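Local coordinates for protein inhibitor from Tityus obscurus scorpion venom (TopI1) (Tityus, PDB 6MRQ) that probably acts as a venom peptide inhibitor of a protease, its compact fold held by three disulfides, at residues K21-G25 against I26-M30. Residues are numbered along the deposited sequence; the frame is centred on the assembly and turned at random.
Sequences KCEFG and ICKCM
Glu23 sits between two lysines, joining Lys28 of the partner strand to Lys21 of its own in a salt-bridge network. The ammonium NZ of Lys28 meets the anti lone pair of Glu23 OE1 at 2.9 Å, while Lys21 NZ approaches Glu23 OE2 at 3.0 Å from above the carboxylate plane. The two bonds should fix the carboxylate's rotation and probably offset the like charges. With CG anti to the backbone N (chi1 -176°), the glutamate sets CG over the centre of the Phe24 ring, 3.6 Å above its plane. Lys28 NZ also comes obliquely to that ring, 3.2 Å from Phe24 CD2.

Backbone bonds pair Lys21 with Lys28 and Glu23 with Ile26 in both directions. The Ile26 N to Glu23 O bond, 3.0 Å long, closes a type I' turn in which Phe24 and Gly25 both have positive phi, the two-residue loop of a 2:2 beta hairpin.

Cys22 and Cys27 form the intervening non-hydrogen-bonded pair, their side chains on the face opposite the lysines. Disulfides tie Cys22 to Cys5, Cys27 to Cys11 just before helix 12-15, and Cys29 to Cys15 at the helix's last residue, pinning hairpin to helix in a cysteine-stabilised alpha/beta fold.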
loop_
_atom_site.group_PDB
_atom_site.type_symbol
_atom_site.label_atom_id
_atom_site.label_comp_id
_atom_site.label_asym_id
_atom_site.label_seq_id
_atom_site.Cartn_x
_atom_site.Cartn_y
_atom_site.Cartn_z
ATOM N N LYS B 21 11.558 -15.999 -1.819
ATOM C CA LYS B 21 11.515 -16.932 -2.927
ATOM C C LYS B 21 10.767 -16.289 -4.080
ATOM O O LYS B 21 10.001 -15.337 -3.898
ATOM C CB LYS B 21 10.835 -18.247 -2.532
ATOM C CG LYS B 21 9.414 -18.096 -2.001
ATOM C CD LYS B 21 8.875 -19.431 -1.489
ATOM C CE LYS B 21 7.535 -19.263 -0.779
ATOM N NZ LYS B 21 7.019 -20.567 -0.256
ATOM N N CYS B 22 11.019 -16.817 -5.276
ATOM C CA CYS B 22 10.235 -16.508 -6.465
ATOM C C CYS B 22 9.227 -17.635 -6.638
ATOM O O CYS B 22 9.610 -18.773 -6.912
ATOM C CB CYS B 22 11.129 -16.412 -7.698
ATOM S SG CYS B 22 10.206 -16.018 -9.182
ATOM N N GLU B 23 7.942 -17.320 -6.491
ATOM C CA GLU B 23 6.911 -18.348 -6.469
ATOM C C GLU B 23 5.658 -17.798 -7.122
ATOM O O GLU B 23 5.341 -16.615 -6.965
ATOM C CB GLU B 23 6.614 -18.763 -5.025
ATOM C CG GLU B 23 5.630 -19.894 -4.852
ATOM C CD GLU B 23 5.407 -20.214 -3.383
ATOM O OE1 GLU B 23 4.786 -19.385 -2.683
ATOM O OE2 GLU B 23 5.883 -21.270 -2.930
ATOM N N PHE B 24 4.948 -18.662 -7.845
ATOM C CA PHE B 24 3.749 -18.262 -8.583
ATOM C C PHE B 24 4.035 -17.050 -9.465
ATOM O O PHE B 24 3.169 -16.196 -9.679
ATOM C CB PHE B 24 2.571 -17.999 -7.640
ATOM C CG PHE B 24 2.318 -19.110 -6.652
ATOM C CD1 PHE B 24 2.622 -20.425 -6.959
ATOM C CD2 PHE B 24 1.780 -18.832 -5.409
ATOM C CE1 PHE B 24 2.387 -21.433 -6.038
ATOM C CE2 PHE B 24 1.544 -19.839 -4.494
ATOM C CZ PHE B 24 1.845 -21.139 -4.810
ATOM N N GLY B 25 5.267 -16.962 -9.962
ATOM C CA GLY B 25 5.668 -15.922 -10.881
ATOM C C GLY B 25 6.080 -14.610 -10.255
ATOM O O GLY B 25 6.441 -13.682 -10.992
ATOM N N ILE B 26 6.062 -14.493 -8.930
ATOM C CA ILE B 26 6.278 -13.204 -8.289
ATOM C C ILE B 26 7.228 -13.323 -7.108
ATOM O O ILE B 26 7.476 -14.405 -6.572
ATOM C CB ILE B 26 4.951 -12.530 -7.854
ATOM C CG1 ILE B 26 4.300 -13.309 -6.712
ATOM C CG2 ILE B 26 3.995 -12.423 -9.030
ATOM C CD1 ILE B 26 3.063 -12.622 -6.135
ATOM N N CYS B 27 7.762 -12.181 -6.707
ATOM C CA CYS B 27 8.702 -12.123 -5.600
ATOM C C CYS B 27 7.961 -12.183 -4.275
ATOM O O CYS B 27 7.010 -11.429 -4.050
ATOM C CB CYS B 27 9.490 -10.821 -5.689
ATOM S SG CYS B 27 10.566 -10.740 -7.112
ATOM N N LYS B 28 8.417 -13.064 -3.390
ATOM C CA LYS B 28 7.807 -13.268 -2.077
ATOM C C LYS B 28 8.871 -13.067 -1.006
ATOM O O LYS B 28 9.621 -13.985 -0.668
ATOM C CB LYS B 28 7.164 -14.651 -1.991
ATOM C CG LYS B 28 5.980 -14.803 -2.922
ATOM C CD LYS B 28 5.090 -15.952 -2.521
ATOM C CE LYS B 28 3.870 -16.029 -3.420
ATOM N NZ LYS B 28 2.975 -17.131 -3.010
ATOM N N CYS B 29 8.931 -11.852 -0.472
ATOM C CA CYS B 29 9.761 -11.547 0.690
ATOM C C CYS B 29 8.970 -10.682 1.667
ATOM O O CYS B 29 9.470 -9.680 2.193
ATOM C CB CYS B 29 11.081 -10.890 0.286
ATOM S SG CYS B 29 10.867 -9.306 -0.558
ATOM N N MET B 30 7.700 -11.049 1.878
ATOM C CA MET B 30 6.769 -10.430 2.818
ATOM C C MET B 30 6.201 -9.077 2.401
ATOM O O MET B 30 5.006 -8.836 2.594
ATOM C CB MET B 30 7.350 -10.365 4.232
ATOM C CG MET B 30 7.581 -11.743 4.835
ATOM S SD MET B 30 7.324 -11.867 6.608
ATOM C CE MET B 30 8.725 -10.930 7.203
#